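Side-chain contacts in TadZ (Pseudomonas aeruginosa, PDB 4LDA), which is a pilus assembly protein that may bind and hydrolyse ATP, represented here by its N-terminal, CheY-like receiver domain: residues F6-Q11 with D17-S22; A49-I54 with G115-L120; D102-G107 with S111-L116. One frame throughout, in Å; residues are numbered along the deposited sequence.

Contact 1 (F6-Q11 with D17-S22); sequences FVALTQ and DWLQNS
Leu19 lays one methyl, CD1, over the side chains of Ala8 and Thr10. CD1 is 3.7 Å from Ala8 CB. It lies farther, 4.2 Å, from Thr10 CG2. The Leu19 chain is extended, with CD1 anti to CA (chi2 174°), and this carries the methyl from the helix to the strand. Thr10 meets it tip to tip. Its CG2 stands beside the backbone N, anti to the carbonyl carbon, and this methyl makes the contact. No hydrogen bond crosses between the two segments, so apolar contact alone joins them directly. Ala8 and Leu19 are the nearest backbone pair, with 8.3 Å between Ala8 CA and Leu19 CA.

On the helix, Trp18 O takes two hydrogen bonds. Ser22 OG donates to Trp18 O at 2.6 Å. The hydroxyl approaches at 152° to the C=O bond and is tilted 26° from the carbonyl plane. Ser22 N donates from the opposite face of that plane. The buried Ser22 hydroxyl is thus tied back to the backbone of its own helix.

Outside the two segments, Trp18 NE1 hydrogen-bonds to Ala108 O, and Gln20 NE2 hydrogen-bonds to Val29 O on the next strand. Val7 and Leu9 point to the other face of the sheet, against helix 37-47. Strand 4-9, helix 13-22 and strand 27-31 form the first beta-alpha-beta unit of the CheY-like fold.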
loop_
_atom_site.group_PDB
_atom_site.type_symbol
_atom_site.label_atom_id
_atom_site.label_comp_id
_atom_site.label_asym_id
_atom_site.label_seq_id
_atom_site.Cartn_x
_atom_site.Cartn_y
_atom_site.Cartn_z
ATOM N N PHE A 6 -7.884 -4.214 1.533
ATOM C CA PHE A 6 -6.556 -3.639 1.302
ATOM C C PHE A 6 -5.600 -4.774 1.043
ATOM O O PHE A 6 -5.777 -5.844 1.636
ATOM C CB PHE A 6 -6.084 -2.780 2.482
ATOM C CG PHE A 6 -7.114 -1.866 3.101
ATOM C CD1 PHE A 6 -7.379 -0.619 2.556
ATOM C CD2 PHE A 6 -7.781 -2.229 4.261
ATOM C CE1 PHE A 6 -8.327 0.222 3.130
ATOM C CE2 PHE A 6 -8.718 -1.372 4.845
ATOM C CZ PHE A 6 -8.980 -0.153 4.278
ATOM N N VAL A 7 -4.610 -4.576 0.156
ATOM C CA VAL A 7 -3.612 -5.604 -0.143
ATOM C C VAL A 7 -2.289 -5.121 0.446
ATOM O O VAL A 7 -2.003 -3.935 0.391
ATOM C CB VAL A 7 -3.543 -5.943 -1.658
ATOM C CG1 VAL A 7 -2.423 -6.922 -1.970
ATOM C CG2 VAL A 7 -4.869 -6.530 -2.115
ATOM N N ALA A 8 -1.521 -6.035 1.062
ATOM C CA ALA A 8 -0.261 -5.686 1.695
ATOM C C ALA A 8 0.891 -6.599 1.288
ATOM O O ALA A 8 0.823 -7.820 1.439
ATOM C CB ALA A 8 -0.413 -5.736 3.201
ATOM N N LEU A 9 1.966 -5.970 0.790
ATOM C CA LEU A 9 3.252 -6.576 0.478
ATOM C C LEU A 9 4.177 -6.162 1.592
ATOM O O LEU A 9 4.693 -5.048 1.579
ATOM C CB LEU A 9 3.770 -6.158 -0.907
ATOM C CG LEU A 9 2.936 -6.503 -2.101
ATOM C CD1 LEU A 9 3.374 -5.687 -3.301
ATOM C CD2 LEU A 9 3.032 -7.993 -2.384
ATOM N N THR A 10 4.253 -6.980 2.634
ATOM C CA THR A 10 5.034 -6.699 3.834
ATOM C C THR A 10 6.339 -7.455 3.774
ATOM O O THR A 10 6.405 -8.506 3.116
ATOM C CB THR A 10 4.217 -7.070 5.081
ATOM O OG1 THR A 10 3.782 -8.436 4.978
ATOM C CG2 THR A 10 3.010 -6.156 5.275
ATOM N N GLN A 11 7.387 -6.937 4.444
ATOM C CA GLN A 11 8.646 -7.669 4.409
ATOM C C GLN A 11 8.887 -8.395 5.772
ATOM O O GLN A 11 9.842 -9.173 5.874
ATOM C CB GLN A 11 9.851 -6.825 3.966
ATOM C CG GLN A 11 10.119 -5.514 4.645
ATOM C CD GLN A 11 11.110 -4.692 3.828
ATOM O OE1 GLN A 11 11.864 -5.204 2.982
ATOM N NE2 GLN A 11 11.147 -3.386 4.084
ATOM N N ASP A 17 0.387 -7.417 10.891
ATOM C CA ASP A 17 -0.410 -7.326 12.112
ATOM C C ASP A 17 -0.763 -5.874 12.418
ATOM O O ASP A 17 -1.915 -5.598 12.730
ATOM C CB ASP A 17 0.325 -7.957 13.306
ATOM C CG ASP A 17 0.453 -9.464 13.230
ATOM O OD1 ASP A 17 -0.445 -10.109 12.642
ATOM O OD2 ASP A 17 1.419 -10.010 13.812
ATOM N N TRP A 18 0.219 -4.953 12.297
ATOM C CA TRP A 18 0.077 -3.513 12.517
ATOM C C TRP A 18 -0.970 -2.919 11.553
ATOM O O TRP A 18 -1.853 -2.172 11.983
ATOM C CB TRP A 18 1.439 -2.816 12.356
ATOM C CG TRP A 18 1.394 -1.309 12.220
ATOM C CD1 TRP A 18 1.098 -0.398 13.192
ATOM C CD2 TRP A 18 1.791 -0.549 11.067
ATOM N NE1 TRP A 18 1.226 0.874 12.696
ATOM C CE2 TRP A 18 1.650 0.812 11.393
ATOM C CE3 TRP A 18 2.191 -0.891 9.765
ATOM C CZ2 TRP A 18 1.947 1.838 10.477
ATOM C CZ3 TRP A 18 2.459 0.124 8.852
ATOM C CH2 TRP A 18 2.362 1.469 9.216
ATOM N N LEU A 19 -0.914 -3.313 10.280
ATOM C CA LEU A 19 -1.885 -2.879 9.285
ATOM C C LEU A 19 -3.283 -3.414 9.593
ATOM O O LEU A 19 -4.225 -2.623 9.613
ATOM C CB LEU A 19 -1.472 -3.313 7.867
ATOM C CG LEU A 19 -0.276 -2.620 7.221
ATOM C CD1 LEU A 19 0.062 -3.283 5.913
ATOM C CD2 LEU A 19 -0.525 -1.129 7.013
ATOM N N GLN A 20 -3.418 -4.739 9.846
ATOM C CA GLN A 20 -4.690 -5.414 10.118
ATOM C C GLN A 20 -5.392 -4.863 11.351
ATOM O O GLN A 20 -6.606 -4.657 11.310
ATOM C CB GLN A 20 -4.491 -6.928 10.287
ATOM C CG GLN A 20 -4.316 -7.638 8.955
ATOM C CD GLN A 20 -3.954 -9.106 9.013
ATOM O OE1 GLN A 20 -3.401 -9.607 9.993
ATOM N NE2 GLN A 20 -4.111 -9.793 7.890
ATOM N N ASN A 21 -4.641 -4.640 12.437
ATOM C CA ASN A 21 -5.174 -4.147 13.704
ATOM C C ASN A 21 -5.585 -2.697 13.611
ATOM O O ASN A 21 -6.648 -2.353 14.117
ATOM C CB ASN A 21 -4.149 -4.325 14.838
ATOM C CG ASN A 21 -3.910 -5.769 15.251
ATOM O OD1 ASN A 21 -4.736 -6.671 15.026
ATOM N ND2 ASN A 21 -2.789 -6.022 15.904
ATOM N N SER A 22 -4.763 -1.855 12.963
ATOM C CA SER A 22 -5.037 -0.427 12.801
ATOM C C SER A 22 -6.236 -0.174 11.897
ATOM O O SER A 22 -7.020 0.747 12.184
ATOM C CB SER A 22 -3.818 0.291 12.226
ATOM O OG SER A 22 -2.664 0.098 13.025
#

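Contact 2 (A49-I54 with G115-L120); sequences AGVLFI and GLIRRL
The middle strand of the five-stranded parallel sheet meets the last helix of the receiver domain here. Strand 51-54 and helix 115-120 run at 140° to each other, and their axes approach to 11.4 Å. Ile117 reaches toward the strand with its terminal methyl. Ile117 CD1 lies 3.9 Å from Phe53 CZ and approaches the ring obliquely. The same CD1 is 4.1 Å from Val51 CG1. Two residues of the strand therefore share one methyl of the helix, and no hydrogen bond between the segments accompanies these contacts. Ile117 CG1 is anti to its carbonyl carbon (chi1 -66°). CD1 folds back to the CA side (chi2 -53°), and the bent chain sets this methyl before Val51 and Phe53.

In a CheY-like fold the helices lie on both faces of the sheet, and helix 110-121 shares this face with helix 13-22. Val51 and Phe53 sit two positions apart on the strand. Ile117 and Leu120 sit about one turn apart on the helix. Val51 divides its two methyls between them, with CG2 going to Leu120. Val51 CG2 and Leu120 CD1 are 4.1 Å apart, and those two side chains cross at about a right angle.

Phe6 of the neighbouring strand touches both Val51 and Ile117. The Phe53 ring also packs on Val81 and Ile83 of the strand on its other flank, and on Leu23.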
loop_
_atom_site.group_PDB
_atom_site.type_symbol
_atom_site.label_atom_id
_atom_site.label_comp_id
_atom_site.label_asym_id
_atom_site.label_seq_id
_atom_site.Cartn_x
_atom_site.Cartn_y
_atom_site.Cartn_z
ATOM N N ALA A 49 -9.769 -4.263 -4.344
ATOM C CA ALA A 49 -8.941 -3.411 -3.510
ATOM C C ALA A 49 -8.530 -2.148 -4.251
ATOM O O ALA A 49 -8.087 -2.225 -5.409
ATOM C CB ALA A 49 -7.711 -4.181 -3.065
ATOM N N GLY A 50 -8.682 -1.004 -3.572
ATOM C CA GLY A 50 -8.315 0.313 -4.111
ATOM C C GLY A 50 -7.038 0.878 -3.503
ATOM O O GLY A 50 -6.507 1.893 -3.976
ATOM N N VAL A 51 -6.549 0.215 -2.422
ATOM C CA VAL A 51 -5.329 0.600 -1.715
ATOM C C VAL A 51 -4.413 -0.616 -1.604
ATOM O O VAL A 51 -4.867 -1.703 -1.217
ATOM C CB VAL A 51 -5.607 1.217 -0.318
ATOM C CG1 VAL A 51 -4.299 1.593 0.406
ATOM C CG2 VAL A 51 -6.544 2.415 -0.433
ATOM N N LEU A 52 -3.115 -0.414 -1.943
ATOM C CA LEU A 52 -2.070 -1.413 -1.816
ATOM C C LEU A 52 -0.940 -0.846 -0.962
ATOM O O LEU A 52 -0.407 0.223 -1.268
ATOM C CB LEU A 52 -1.552 -1.896 -3.184
ATOM C CG LEU A 52 -0.462 -2.967 -3.133
ATOM C CD1 LEU A 52 -0.801 -4.110 -4.024
ATOM C CD2 LEU A 52 0.899 -2.408 -3.518
ATOM N N PHE A 53 -0.574 -1.575 0.101
ATOM C CA PHE A 53 0.544 -1.239 0.971
ATOM C C PHE A 53 1.772 -2.029 0.515
ATOM O O PHE A 53 1.670 -3.223 0.272
ATOM C CB PHE A 53 0.202 -1.513 2.438
ATOM C CG PHE A 53 -0.908 -0.642 2.962
ATOM C CD1 PHE A 53 -0.639 0.630 3.451
ATOM C CD2 PHE A 53 -2.220 -1.105 2.993
ATOM C CE1 PHE A 53 -1.663 1.433 3.943
ATOM C CE2 PHE A 53 -3.250 -0.298 3.475
ATOM C CZ PHE A 53 -2.964 0.955 3.960
ATOM N N ILE A 54 2.913 -1.358 0.346
ATOM C CA ILE A 54 4.144 -2.033 -0.067
ATOM C C ILE A 54 5.283 -1.570 0.859
ATOM O O ILE A 54 5.515 -0.382 1.030
ATOM C CB ILE A 54 4.483 -1.853 -1.572
ATOM C CG1 ILE A 54 5.664 -2.801 -1.999
ATOM C CG2 ILE A 54 4.674 -0.363 -1.964
ATOM C CD1 ILE A 54 5.960 -2.863 -3.477
ATOM N N GLY A 115 -6.889 7.712 9.217
ATOM C CA GLY A 115 -6.937 9.061 8.672
ATOM C C GLY A 115 -6.566 9.087 7.207
ATOM O O GLY A 115 -7.254 9.730 6.403
ATOM N N LEU A 116 -5.486 8.370 6.850
ATOM C CA LEU A 116 -5.007 8.227 5.482
ATOM C C LEU A 116 -6.052 7.547 4.582
ATOM O O LEU A 116 -6.266 8.001 3.466
ATOM C CB LEU A 116 -3.706 7.405 5.502
ATOM C CG LEU A 116 -3.150 6.882 4.162
ATOM C CD1 LEU A 116 -2.798 8.001 3.224
ATOM C CD2 LEU A 116 -1.959 6.043 4.389
ATOM N N ILE A 117 -6.706 6.478 5.073
ATOM C CA ILE A 117 -7.731 5.723 4.339
ATOM C C ILE A 117 -8.957 6.610 4.109
ATOM O O ILE A 117 -9.519 6.560 3.016
ATOM C CB ILE A 117 -8.081 4.403 5.091
ATOM C CG1 ILE A 117 -6.866 3.462 5.099
ATOM C CG2 ILE A 117 -9.332 3.695 4.569
ATOM C CD1 ILE A 117 -6.173 3.102 3.724
ATOM N N ARG A 118 -9.353 7.421 5.109
ATOM C CA ARG A 118 -10.430 8.417 4.977
ATOM C C ARG A 118 -10.155 9.379 3.838
ATOM O O ARG A 118 -11.033 9.601 2.989
ATOM C CB ARG A 118 -10.579 9.254 6.263
ATOM C CG ARG A 118 -11.635 8.845 7.270
ATOM C CD ARG A 118 -11.789 9.953 8.315
ATOM N NE ARG A 118 -12.473 11.150 7.789
ATOM C CZ ARG A 118 -11.877 12.281 7.409
ATOM N NH1 ARG A 118 -10.557 12.409 7.498
ATOM N NH2 ARG A 118 -12.597 13.294 6.945
ATOM N N ARG A 119 -8.912 9.963 3.849
ATOM C CA ARG A 119 -8.449 10.949 2.882
ATOM C C ARG A 119 -8.430 10.370 1.477
ATOM O O ARG A 119 -8.927 11.018 0.559
ATOM C CB ARG A 119 -7.060 11.501 3.239
ATOM C CG ARG A 119 -7.016 12.406 4.463
ATOM C CD ARG A 119 -5.695 13.174 4.602
ATOM N NE ARG A 119 -4.470 12.361 4.504
ATOM C CZ ARG A 119 -3.808 11.851 5.539
ATOM N NH1 ARG A 119 -4.247 12.044 6.779
ATOM N NH2 ARG A 119 -2.696 11.150 5.344
ATOM N N LEU A 120 -7.895 9.147 1.318
ATOM C CA LEU A 120 -7.821 8.468 0.026
ATOM C C LEU A 120 -9.212 8.101 -0.514
ATOM O O LEU A 120 -9.381 8.069 -1.741
ATOM C CB LEU A 120 -6.966 7.212 0.122
ATOM C CG LEU A 120 -5.461 7.380 0.325
ATOM C CD1 LEU A 120 -4.824 6.021 0.516
ATOM C CD2 LEU A 120 -4.798 8.123 -0.840
#

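Contact 3 (D102-G107 with S111-L116); sequences DFITYG and SELTGL. With SO4 (sulfate ion), chain J.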
loop_
_atom_site.group_PDB
_atom_site.type_symbol
_atom_site.label_atom_id
_atom_site.label_comp_id
_atom_site.label_asym_id
_atom_site.label_seq_id
_atom_site.Cartn_x
_atom_site.Cartn_y
_atom_site.Cartn_z
ATOM N N ASP A 102 1.425 7.891 -1.080
ATOM C CA ASP A 102 1.768 8.253 0.294
ATOM C C ASP A 102 2.874 7.325 0.856
ATOM O O ASP A 102 3.162 6.281 0.262
ATOM C CB ASP A 102 0.502 8.198 1.176
ATOM C CG ASP A 102 -0.643 9.074 0.680
ATOM O OD1 ASP A 102 -1.416 8.610 -0.191
ATOM O OD2 ASP A 102 -0.778 10.213 1.176
ATOM N N PHE A 103 3.510 7.739 1.980
ATOM C CA PHE A 103 4.580 7.014 2.676
ATOM C C PHE A 103 4.353 7.069 4.191
ATOM O O PHE A 103 4.254 8.161 4.758
ATOM C CB PHE A 103 5.939 7.647 2.311
ATOM C CG PHE A 103 7.150 6.796 2.628
ATOM C CD1 PHE A 103 7.620 6.684 3.934
ATOM C CD2 PHE A 103 7.873 6.186 1.610
ATOM C CE1 PHE A 103 8.757 5.951 4.215
ATOM C CE2 PHE A 103 8.994 5.415 1.897
ATOM C CZ PHE A 103 9.437 5.316 3.191
ATOM N N ILE A 104 4.267 5.904 4.838
ATOM C CA ILE A 104 4.052 5.797 6.282
ATOM C C ILE A 104 5.188 4.971 6.878
ATOM O O ILE A 104 5.828 4.192 6.175
ATOM C CB ILE A 104 2.644 5.218 6.652
ATOM C CG1 ILE A 104 2.368 3.878 5.933
ATOM C CG2 ILE A 104 1.549 6.261 6.327
ATOM C CD1 ILE A 104 1.103 3.128 6.329
ATOM N N THR A 105 5.470 5.190 8.153
ATOM C CA THR A 105 6.506 4.432 8.839
ATOM C C THR A 105 5.810 3.394 9.714
ATOM O O THR A 105 4.821 3.685 10.395
ATOM C CB THR A 105 7.487 5.335 9.626
ATOM O OG1 THR A 105 8.104 6.229 8.710
ATOM C CG2 THR A 105 8.592 4.546 10.343
ATOM N N TYR A 106 6.335 2.162 9.647
ATOM C CA TYR A 106 5.870 1.041 10.444
ATOM C C TYR A 106 5.903 1.399 11.924
ATOM O O TYR A 106 6.918 1.877 12.418
ATOM C CB TYR A 106 6.728 -0.193 10.157
ATOM C CG TYR A 106 6.559 -1.303 11.156
ATOM C CD1 TYR A 106 5.333 -1.937 11.318
ATOM C CD2 TYR A 106 7.640 -1.771 11.891
ATOM C CE1 TYR A 106 5.168 -2.960 12.249
ATOM C CE2 TYR A 106 7.493 -2.798 12.815
ATOM C CZ TYR A 106 6.259 -3.406 12.974
ATOM O OH TYR A 106 6.099 -4.424 13.874
ATOM N N GLY A 107 4.784 1.211 12.599
ATOM C CA GLY A 107 4.661 1.535 14.012
ATOM C C GLY A 107 4.004 2.873 14.265
ATOM O O GLY A 107 3.973 3.348 15.405
ATOM N N SER A 111 -4.528 5.848 14.277
ATOM C CA SER A 111 -5.314 7.004 13.827
ATOM C C SER A 111 -4.700 7.636 12.558
ATOM O O SER A 111 -5.433 8.232 11.767
ATOM C CB SER A 111 -5.439 8.046 14.938
ATOM O OG SER A 111 -4.174 8.502 15.379
ATOM N N GLU A 112 -3.381 7.465 12.347
ATOM C CA GLU A 112 -2.691 7.968 11.169
ATOM C C GLU A 112 -3.054 7.143 9.954
ATOM O O GLU A 112 -3.183 7.704 8.862
ATOM C CB GLU A 112 -1.175 7.968 11.374
ATOM C CG GLU A 112 -0.672 8.980 12.401
ATOM C CD GLU A 112 0.835 9.007 12.571
ATOM O OE1 GLU A 112 1.550 9.029 11.541
ATOM O OE2 GLU A 112 1.298 9.061 13.735
ATOM N N LEU A 113 -3.267 5.832 10.147
ATOM C CA LEU A 113 -3.642 4.895 9.090
ATOM C C LEU A 113 -5.102 5.051 8.716
ATOM O O LEU A 113 -5.402 5.073 7.535
ATOM C CB LEU A 113 -3.350 3.435 9.502
ATOM C CG LEU A 113 -1.983 2.875 9.053
ATOM C CD1 LEU A 113 -0.841 3.645 9.668
ATOM C CD2 LEU A 113 -1.850 1.471 9.461
ATOM N N THR A 114 -6.012 5.163 9.701
ATOM C CA THR A 114 -7.458 5.352 9.453
ATOM C C THR A 114 -7.695 6.721 8.823
ATOM O O THR A 114 -8.584 6.849 7.979
ATOM C CB THR A 114 -8.298 5.180 10.722
ATOM O OG1 THR A 114 -7.801 6.061 11.722
ATOM C CG2 THR A 114 -8.290 3.767 11.238
ATOM N N GLY A 115 -6.889 7.712 9.217
ATOM C CA GLY A 115 -6.937 9.061 8.672
ATOM C C GLY A 115 -6.566 9.087 7.207
ATOM O O GLY A 115 -7.254 9.730 6.403
ATOM N N LEU A 116 -5.486 8.370 6.850
ATOM C CA LEU A 116 -5.007 8.227 5.482
ATOM C C LEU A 116 -6.052 7.547 4.582
ATOM O O LEU A 116 -6.266 8.001 3.466
ATOM C CB LEU A 116 -3.706 7.405 5.502
ATOM C CG LEU A 116 -3.150 6.882 4.162
ATOM C CD1 LEU A 116 -2.798 8.001 3.224
ATOM C CD2 LEU A 116 -1.959 6.043 4.389
HETATM S S SO4 J . -4.211 5.949 18.257
HETATM O O1 SO4 J . -3.953 5.782 19.690
HETATM O O2 SO4 J . -3.380 4.992 17.518
HETATM O O3 SO4 J . -5.624 5.687 17.948
HETATM O O4 SO4 J . -3.873 7.328 17.891
#
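Strand 102-104 and helix 111-116 run nearly antiparallel, at 167°, with 10.8 Å between their axes; Ile104 lies across from Leu113, and Asp102 from Leu116. Ile104 carries the contact with two branches. Its CD1 goes to Leu113: Ile104 CD1 and Leu113 CD1 are 3.9 Å apart, in side chains that cross at about a right angle. Its CG2 goes to Leu116, with Ile104 CG2 and Leu116 CD2 4.0 Å apart. With chi1 53°, CG1 stands between the backbone N and the carbonyl carbon, and CG2 beside the N; this aims the two branches at Leu113 and Leu116.

Leu116 turns its other methyl, CD1, to the side chain of Asp102. Asp102 was modelled in two conformers, so the detail of that approach is doubtful. Trp18 of helix 13-22 touches both Ile104 and Leu113 and extends the apolar cluster. Val81 touches both Ile104 and Leu116.

At the start of the helix, Ser111 OG donates a hydrogen bond to a sulfate. Ser111 OG is 2.8 Å from sulfate O4. The ion probably comes from the crystallisation liquor. It lies beyond the N-terminal end of the helix, where the helix dipole would probably favour an anion. The ion does not bridge the segments. No hydrogen bond joins them, so their direct cohesion rests largely on leucine and isoleucine methyls, with the Asp102 side chain against one of them.

How the contacts relate
All three contacts reach the same parallel sheet. Contacts 1 and 2 meet through neighbouring strands. Val7 O and Phe53 N are 2.8 Å apart, probably hydrogen-bonded, as are Leu9 N and Phe53 O. The side chains meet too, with Phe6 CE1 3.6 Å from Ile117 CD1. Contacts 2 and 3 use one helix, 110-121, and share Gly115 and Leu116; their centres are about 9 Å apart. Phe53 CE1 is 4.0 Å from Ile104 CD1. Contact 1 lies about 11 Å, centre to centre, from each of the others. Trp18 CZ2 joins it to contact 3, 3.4 Å from Leu113 CD1. The sulfate is held at the N-terminal end of helix 110-121, away from the joining side chains.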